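Long-range contact in serine-rich Repeat Adhesion Glycoprotein (Srr1) (Streptococcus agalactiae, PDB 4MBO), which probably binds host fibrinogen as a surface glycoprotein adhesin of the bacterium, through a region built of beta-rich, immunoglobulin-like domains: residues 58-70 / 137-149. Sequence-based numbering, arbitrary orientation. Where two conformers were deposited one is given.
Sequences DVFTVKLSDNLDT and DKQCFTATLNNQV
Lys63 and Thr144 form an antiparallel hydrogen-bonded pair, with Lys63 N to Thr144 O at 2.9 Å and Thr144 N to Lys63 O at 2.8 Å. The backbone pairing runs one step further, from Ser65 N to Thr142 O (3.0 Å), and then passes to side chains. Ser65 OG, set at chi1 52° between its own N and carbonyl carbon, accepts the N-H of Thr142 almost in line (176°) and gives its proton to Asn67 OD1, 2.7 Å away. This bond helps fix the rotation of the Asn67 amide, whose ND2 reaches Cys140 O at 2.8 Å; the oxygen lies in the amide plane, whereas the nitrogen sits above the carbonyl plane. At the other end, a water bridges Thr61 O and Asn146 N.

Apolar groups gather on the buried face. Leu145 CD1 lies 4.0 Å from Phe60 CD1 and also meets Val62 CG2, while Leu64 CD2 packs on Ala143 CB. Near the turn, Asn67 O lies in plane at the edge of the Phe141 ring. Ile22 and Val20 of strand 20-25 pack against Ala143 and Leu145, joining the two sheets in a beta sandwich consistent with a bacterial Ig-like domain.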
ATOM      1  N   ASP A  58     -31.501  -5.526  -3.963  1.00 21.02           N
ATOM      2  CA  ASP A  58     -31.214  -6.184  -2.680  1.00 21.23           C
ATOM      3  C   ASP A  58     -29.713  -6.328  -2.587  1.00 18.02           C
ATOM      4  O   ASP A  58     -29.006  -6.331  -3.612  1.00 17.63           O
ATOM      5  CB  ASP A  58     -31.810  -7.582  -2.563  1.00 24.21           C
ATOM      6  CG  ASP A  58     -33.272  -7.584  -2.435  1.00 28.59           C
ATOM      7  OD1 ASP A  58     -33.886  -6.517  -2.151  1.00 31.73           O
ATOM      8  OD2 ASP A  58     -33.811  -8.707  -2.629  1.00 31.92           O
ATOM      9  N   VAL A  59     -29.224  -6.474  -1.364  1.00 17.40           N
ATOM     10  CA  VAL A  59     -27.792  -6.552  -1.140  1.00 16.49           C
ATOM     11  C   VAL A  59     -27.404  -7.724  -0.264  1.00 17.39           C
ATOM     12  O   VAL A  59     -28.254  -8.312   0.413  1.00 17.91           O
ATOM     13  CB  VAL A  59     -27.245  -5.267  -0.471  1.00 16.98           C
ATOM     14  CG1 VAL A  59     -27.504  -4.034  -1.339  1.00 18.96           C
ATOM     15  CG2 VAL A  59     -27.835  -5.060   0.909  1.00 18.50           C
ATOM     16  N   PHE A  60     -26.125  -8.082  -0.304  1.00 16.09           N
ATOM     17  CA  PHE A  60     -25.549  -8.994   0.692  1.00 16.48           C
ATOM     18  C   PHE A  60     -24.181  -8.434   1.001  1.00 16.50           C
ATOM     19  O   PHE A  60     -23.619  -7.668   0.207  1.00 15.79           O
ATOM     20  CB  PHE A  60     -25.543 -10.480   0.301  1.00 17.27           C
ATOM     21  CG  PHE A  60     -24.587 -10.842  -0.783  1.00 17.63           C
ATOM     22  CD1 PHE A  60     -23.278 -11.225  -0.476  1.00 16.98           C
ATOM     23  CD2 PHE A  60     -24.974 -10.801  -2.106  1.00 18.27           C
ATOM     24  CE1 PHE A  60     -22.395 -11.579  -1.476  1.00 18.17           C
ATOM     25  CE2 PHE A  60     -24.082 -11.140  -3.111  1.00 17.62           C
ATOM     26  CZ  PHE A  60     -22.782 -11.519  -2.791  1.00 17.90           C
ATOM     27  N   THR A  61     -23.654  -8.772   2.184  1.00 16.27           N
ATOM     28  CA  THR A  61     -22.443  -8.155   2.669  1.00 15.74           C
ATOM     29  C   THR A  61     -21.421  -9.170   3.128  1.00 14.93           C
ATOM     30  O   THR A  61     -21.733 -10.025   3.969  1.00 16.64           O
ATOM     31  CB  THR A  61     -22.800  -7.207   3.842  1.00 18.27           C
ATOM     32  OG1 THR A  61     -23.865  -6.315   3.431  1.00 19.56           O
ATOM     33  CG2 THR A  61     -21.629  -6.377   4.296  1.00 19.24           C
ATOM     34  N   VAL A  62     -20.204  -9.049   2.613  1.00 14.53           N
ATOM     35  CA  VAL A  62     -19.054  -9.830   3.113  1.00 14.69           C
ATOM     36  C   VAL A  62     -18.266  -8.893   4.034  1.00 15.22           C
ATOM     37  O   VAL A  62     -17.802  -7.842   3.607  1.00 15.13           O
ATOM     38  CB  VAL A  62     -18.185 -10.355   1.983  1.00 16.67           C
ATOM     39  CG1 VAL A  62     -16.954 -11.064   2.520  1.00 16.80           C
ATOM     40  CG2 VAL A  62     -18.992 -11.269   1.088  1.00 17.63           C
ATOM     41  N   LYS A  63     -18.159  -9.257   5.295  1.00 13.39           N
ATOM     42  CA  LYS A  63     -17.498  -8.410   6.289  1.00 14.59           C
ATOM     43  C   LYS A  63     -16.053  -8.813   6.476  1.00 13.80           C
ATOM     44  O   LYS A  63     -15.768  -9.979   6.681  1.00 15.94           O
ATOM     45  CB  LYS A  63     -18.251  -8.496   7.597  1.00 17.06           C
ATOM     46  CG  LYS A  63     -19.739  -8.188   7.475  1.00 20.56           C
ATOM     47  CD  LYS A  63     -20.385  -8.453   8.832  1.00 26.28           C
ATOM     48  CE  LYS A  63     -21.875  -8.324   8.818  1.00 33.97           C
ATOM     49  NZ  LYS A  63     -22.305  -8.505  10.234  1.00 37.53           N
ATOM     50  N   LEU A  64     -15.135  -7.848   6.420  1.00 12.86           N
ATOM     51  CA  LEU A  64     -13.735  -8.124   6.687  1.00 12.89           C
ATOM     52  C   LEU A  64     -13.351  -7.463   8.031  1.00 12.94           C
ATOM     53  O   LEU A  64     -13.956  -6.502   8.485  1.00 13.42           O
ATOM     54  CB  LEU A  64     -12.826  -7.568   5.588  1.00 13.56           C
ATOM     55  CG  LEU A  64     -13.185  -7.901   4.142  1.00 13.75           C
ATOM     56  CD1 LEU A  64     -12.203  -7.206   3.212  1.00 14.62           C
ATOM     57  CD2 LEU A  64     -13.220  -9.405   3.953  1.00 15.70           C
ATOM     58  N   SER A  65     -12.347  -8.019   8.685  1.00 13.15           N
ATOM     59  CA  SER A  65     -11.798  -7.413   9.871  1.00 12.73           C
ATOM     60  C   SER A  65     -11.176  -6.066   9.528  1.00 13.44           C
ATOM     61  O   SER A  65     -10.894  -5.789   8.356  1.00 13.47           O
ATOM     62  CB  SER A  65     -10.795  -8.380  10.524  1.00 12.85           C
ATOM     63  OG  SER A  65      -9.796  -8.873   9.618  1.00 14.31           O
ATOM     64  N   ASP A  66     -11.012  -5.211  10.530  1.00 14.75           N
ATOM     65  CA  ASP A  66     -10.495  -3.874  10.325  1.00 17.23           C
ATOM     66  C   ASP A  66      -9.112  -3.820   9.741  1.00 17.76           C
ATOM     67  O   ASP A  66      -8.691  -2.770   9.267  1.00 21.23           O
ATOM     68  CB  ASP A  66     -10.393  -3.119  11.657  1.00 20.44           C
ATOM     69  CG  ASP A  66     -11.690  -2.656  12.183  1.00 25.66           C
ATOM     70  OD1 ASP A  66     -12.755  -2.972  11.652  1.00 25.28           O
ATOM     71  OD2 ASP A  66     -11.619  -1.918  13.211  1.00 33.57           O
ATOM     72  N   ASN A  67      -8.373  -4.917   9.810  1.00 14.01           N
ATOM     73  CA  ASN A  67      -7.024  -4.909   9.315  1.00 14.11           C
ATOM     74  C   ASN A  67      -6.877  -5.556   7.956  1.00 14.00           C
ATOM     75  O   ASN A  67      -5.770  -5.917   7.589  1.00 15.12           O
ATOM     76  CB  ASN A  67      -6.101  -5.612  10.305  1.00 14.07           C
ATOM     77  CG  ASN A  67      -6.516  -7.051  10.571  1.00 14.16           C
ATOM     78  OD1 ASN A  67      -7.442  -7.572   9.943  1.00 14.56           O
ATOM     79  ND2 ASN A  67      -5.805  -7.706  11.479  1.00 14.79           N
ATOM     80  N   LEU A  68      -7.970  -5.676   7.211  0.70 14.47           N
ATOM     81  CA  LEU A  68      -7.959  -6.348   5.919  0.70 15.18           C
ATOM     82  C   LEU A  68      -8.701  -5.507   4.889  0.70 15.32           C
ATOM     83  O   LEU A  68      -9.775  -4.983   5.204  0.70 16.35           O
ATOM     84  CB  LEU A  68      -8.643  -7.706   6.130  0.70 17.05           C
ATOM     85  CG  LEU A  68      -8.527  -8.804   5.102  0.70 17.75           C
ATOM     86  CD1 LEU A  68      -7.102  -9.264   4.960  0.70 16.93           C
ATOM     87  CD2 LEU A  68      -9.426  -9.984   5.491  0.70 16.74           C
ATOM     88  N   ASP A  69      -8.126  -5.329   3.682  1.00 14.15           N
ATOM     89  CA  ASP A  69      -8.740  -4.541   2.606  1.00 14.06           C
ATOM     90  C   ASP A  69      -8.630  -5.299   1.280  1.00 14.21           C
ATOM     91  O   ASP A  69      -7.987  -6.337   1.209  1.00 14.85           O
ATOM     92  CB  ASP A  69      -8.190  -3.111   2.531  1.00 15.35           C
ATOM     93  CG  ASP A  69      -6.763  -3.024   2.063  1.00 17.62           C
ATOM     94  OD1 ASP A  69      -6.451  -3.640   1.034  1.00 17.57           O
ATOM     95  OD2 ASP A  69      -5.966  -2.255   2.693  1.00 17.51           O
ATOM     96  N   THR A  70      -9.341  -4.813   0.269  1.00 14.75           N
ATOM     97  CA  THR A  70      -9.358  -5.388  -1.065  1.00 14.45           C
ATOM     98  C   THR A  70      -8.449  -4.657  -2.050  1.00 15.26           C
ATOM     99  O   THR A  70      -8.510  -4.884  -3.267  1.00 15.86           O
ATOM    100  CB  THR A  70     -10.790  -5.285  -1.642  1.00 15.13           C
ATOM    101  OG1 THR A  70     -11.186  -3.897  -1.637  1.00 16.67           O
ATOM    102  CG2 THR A  70     -11.738  -6.112  -0.807  1.00 16.01           C
ATOM    103  N   ASP A 137       5.019 -10.742  15.588  1.00 21.15           N
ATOM    104  CA  ASP A 137       4.052 -11.810  15.902  1.00 22.24           C
ATOM    105  C   ASP A 137       2.924 -11.865  14.859  1.00 20.25           C
ATOM    106  O   ASP A 137       2.706 -10.927  14.113  1.00 18.58           O
ATOM    107  CB  ASP A 137       3.474 -11.598  17.307  1.00 27.00           C
ATOM    108  CG  ASP A 137       4.572 -11.349  18.431  1.00 33.07           C
ATOM    109  OD1 ASP A 137       5.787 -11.732  18.346  1.00 33.40           O
ATOM    110  OD2 ASP A 137       4.162 -10.760  19.471  1.00 45.93           O
ATOM    111  N   LYS A 138       2.188 -12.970  14.846  1.00 20.30           N
ATOM    112  CA  LYS A 138       1.100 -13.134  13.898  1.00 20.15           C
ATOM    113  C   LYS A 138      -0.100 -12.249  14.205  1.00 19.60           C
ATOM    114  O   LYS A 138      -0.481 -12.080  15.367  1.00 20.46           O
ATOM    115  CB  LYS A 138       0.631 -14.589  13.840  1.00 22.26           C
ATOM    116  CG  LYS A 138       1.648 -15.552  13.241  1.00 24.45           C
ATOM    117  CD  LYS A 138       1.101 -16.969  13.082  1.00 30.29           C
ATOM    118  CE  LYS A 138       0.758 -17.572  14.438  1.00 34.26           C
ATOM    119  NZ  LYS A 138       0.389 -19.042  14.475  1.00 38.70           N
ATOM    120  N   GLN A 139      -0.680 -11.706  13.142  1.00 17.71           N
ATOM    121  CA  GLN A 139      -1.874 -10.874  13.200  1.00 17.51           C
ATOM    122  C   GLN A 139      -3.045 -11.756  12.807  1.00 16.89           C
ATOM    123  O   GLN A 139      -2.865 -12.714  12.080  1.00 17.26           O
ATOM    124  CB  GLN A 139      -1.753  -9.721  12.201  1.00 17.34           C
ATOM    125  CG  GLN A 139      -0.467  -8.911  12.342  1.00 19.06           C
ATOM    126  CD  GLN A 139      -0.374  -8.263  13.702  1.00 19.90           C
ATOM    127  OE1 GLN A 139      -1.114  -7.316  13.997  1.00 21.33           O
ATOM    128  NE2 GLN A 139       0.580  -8.705  14.511  1.00 21.34           N
ATOM    129  N   CYS A 140      -4.233 -11.408  13.262  0.80 15.31           N
ATOM    130  CA  CYS A 140      -5.452 -12.186  13.008  0.80 16.01           C
ATOM    131  C   CYS A 140      -6.320 -11.496  11.926  0.80 14.63           C
ATOM    132  O   CYS A 140      -6.661 -10.313  12.049  0.80 14.77           O
ATOM    133  CB  CYS A 140      -6.206 -12.303  14.342  0.80 17.10           C
ATOM    134  SG  CYS A 140      -7.961 -12.670  14.200  0.80 19.88           S
ATOM    135  N   PHE A 141      -6.635 -12.229  10.867  1.00 13.76           N
ATOM    136  CA  PHE A 141      -7.441 -11.737   9.733  1.00 13.87           C
ATOM    137  C   PHE A 141      -8.683 -12.584   9.626  1.00 13.68           C
ATOM    138  O   PHE A 141      -8.591 -13.780   9.657  1.00 14.81           O
ATOM    139  CB  PHE A 141      -6.657 -11.767   8.434  1.00 14.30           C
ATOM    140  CG  PHE A 141      -5.362 -11.022   8.511  1.00 14.06           C
ATOM    141  CD1 PHE A 141      -5.334  -9.643   8.386  1.00 14.08           C
ATOM    142  CD2 PHE A 141      -4.169 -11.698   8.720  1.00 15.02           C
ATOM    143  CE1 PHE A 141      -4.173  -8.949   8.489  1.00 13.90           C
ATOM    144  CE2 PHE A 141      -2.978 -10.992   8.818  1.00 15.78           C
ATOM    145  CZ  PHE A 141      -2.985  -9.623   8.685  1.00 15.17           C
ATOM    146  N   THR A 142      -9.837 -11.946   9.522  1.00 13.17           N
ATOM    147  CA  THR A 142     -11.117 -12.662   9.423  1.00 12.94           C
ATOM    148  C   THR A 142     -12.051 -12.075   8.366  1.00 13.15           C
ATOM    149  O   THR A 142     -11.947 -10.929   7.967  1.00 12.73           O
ATOM    150  CB  THR A 142     -11.882 -12.727  10.777  1.00 13.55           C
ATOM    151  OG1 THR A 142     -12.309 -11.416  11.231  1.00 13.79           O
ATOM    152  CG2 THR A 142     -11.010 -13.389  11.865  1.00 14.31           C
ATOM    153  N   ALA A 143     -13.000 -12.899   7.947  1.00 12.95           N
ATOM    154  CA  ALA A 143     -14.036 -12.508   7.022  1.00 13.25           C
ATOM    155  C   ALA A 143     -15.279 -13.276   7.390  1.00 14.22           C
ATOM    156  O   ALA A 143     -15.221 -14.465   7.680  1.00 14.02           O
ATOM    157  CB  ALA A 143     -13.637 -12.795   5.595  1.00 13.71           C
ATOM    158  N   THR A 144     -16.425 -12.611   7.289  1.00 13.25           N
ATOM    159  CA  THR A 144     -17.718 -13.185   7.639  1.00 14.50           C
ATOM    160  C   THR A 144     -18.743 -13.011   6.532  1.00 14.89           C
ATOM    161  O   THR A 144     -18.837 -11.959   5.930  1.00 15.12           O
ATOM    162  CB  THR A 144     -18.278 -12.487   8.896  1.00 15.73           C
ATOM    163  OG1 THR A 144     -17.412 -12.754  10.014  1.00 16.95           O
ATOM    164  CG2 THR A 144     -19.659 -12.972   9.260  1.00 16.73           C
ATOM    165  N   LEU A 145     -19.529 -14.062   6.282  1.00 14.47           N
ATOM    166  CA  LEU A 145     -20.643 -13.975   5.360  1.00 15.56           C
ATOM    167  C   LEU A 145     -21.798 -14.681   6.083  1.00 16.98           C
ATOM    168  O   LEU A 145     -21.785 -15.880   6.263  1.00 15.89           O
ATOM    169  CB  LEU A 145     -20.328 -14.616   3.991  1.00 15.70           C
ATOM    170  CG  LEU A 145     -21.506 -14.612   3.004  1.00 17.11           C
ATOM    171  CD1 LEU A 145     -22.120 -13.240   2.764  1.00 17.40           C
ATOM    172  CD2 LEU A 145     -21.010 -15.166   1.685  1.00 17.45           C
ATOM    173  N   ASN A 146     -22.775 -13.882   6.514  1.00 19.19           N
ATOM    174  CA  ASN A 146     -23.893 -14.359   7.320  1.00 22.50           C
ATOM    175  C   ASN A 146     -23.305 -15.026   8.573  1.00 21.12           C
ATOM    176  O   ASN A 146     -22.515 -14.422   9.300  1.00 23.60           O
ATOM    177  CB  ASN A 146     -24.805 -15.291   6.538  1.00 25.90           C
ATOM    178  CG  ASN A 146     -26.137 -15.568   7.265  1.00 32.74           C
ATOM    179  OD1 ASN A 146     -26.648 -14.718   8.003  1.00 37.15           O
ATOM    180  ND2 ASN A 146     -26.701 -16.739   7.034  1.00 35.82           N
ATOM    181  N   ASN A 147     -23.644 -16.284   8.788  1.00 21.72           N
ATOM    182  CA  ASN A 147     -23.187 -16.996   9.990  1.00 21.37           C
ATOM    183  C   ASN A 147     -21.903 -17.793   9.798  1.00 20.33           C
ATOM    184  O   ASN A 147     -21.491 -18.525  10.701  1.00 20.95           O
ATOM    185  CB  ASN A 147     -24.323 -17.925  10.473  1.00 23.71           C
ATOM    186  CG  ASN A 147     -25.545 -17.156  10.946  1.00 30.10           C
ATOM    187  OD1 ASN A 147     -26.701 -17.570  10.720  1.00 39.49           O
ATOM    188  ND2 ASN A 147     -25.311 -16.012  11.571  1.00 30.84           N
ATOM    189  N   GLN A 148     -21.245 -17.654   8.646  1.00 17.57           N
ATOM    190  CA  GLN A 148     -19.997 -18.376   8.407  1.00 17.18           C
ATOM    191  C   GLN A 148     -18.827 -17.436   8.473  1.00 15.94           C
ATOM    192  O   GLN A 148     -18.886 -16.330   7.933  1.00 15.38           O
ATOM    193  CB  GLN A 148     -20.012 -19.024   7.030  1.00 20.54           C
ATOM    194  CG  GLN A 148     -21.171 -19.994   6.823  1.00 22.62           C
ATOM    195  CD  GLN A 148     -21.306 -21.087   7.873  1.00 28.18           C
ATOM    196  OE1 GLN A 148     -22.430 -21.392   8.318  1.00 37.15           O
ATOM    197  NE2 GLN A 148     -20.215 -21.644   8.289  1.00 28.39           N
ATOM    198  N   VAL A 149     -17.763 -17.897   9.111  1.00 14.96           N
ATOM    199  CA  VAL A 149     -16.587 -17.064   9.329  1.00 14.29           C
ATOM    200  C   VAL A 149     -15.320 -17.818   9.022  1.00 14.23           C
ATOM    201  O   VAL A 149     -15.243 -19.036   9.217  1.00 15.65           O
ATOM    202  CB  VAL A 149     -16.532 -16.594  10.820  1.00 14.18           C
ATOM    203  CG1 VAL A 149     -15.515 -15.484  11.021  1.00 14.32           C
ATOM    204  CG2 VAL A 149     -17.882 -16.095  11.298  1.00 15.45           C
TER
HETATM  205  O   HOH W   1     -22.868 -11.126   6.141  1.00 23.99           O
HETATM  206  O   HOH W   2     -22.905 -11.772  10.171  1.00 35.05           O
HETATM  207  O   HOH W   3      -3.706  -6.771  13.398  1.00 20.82           O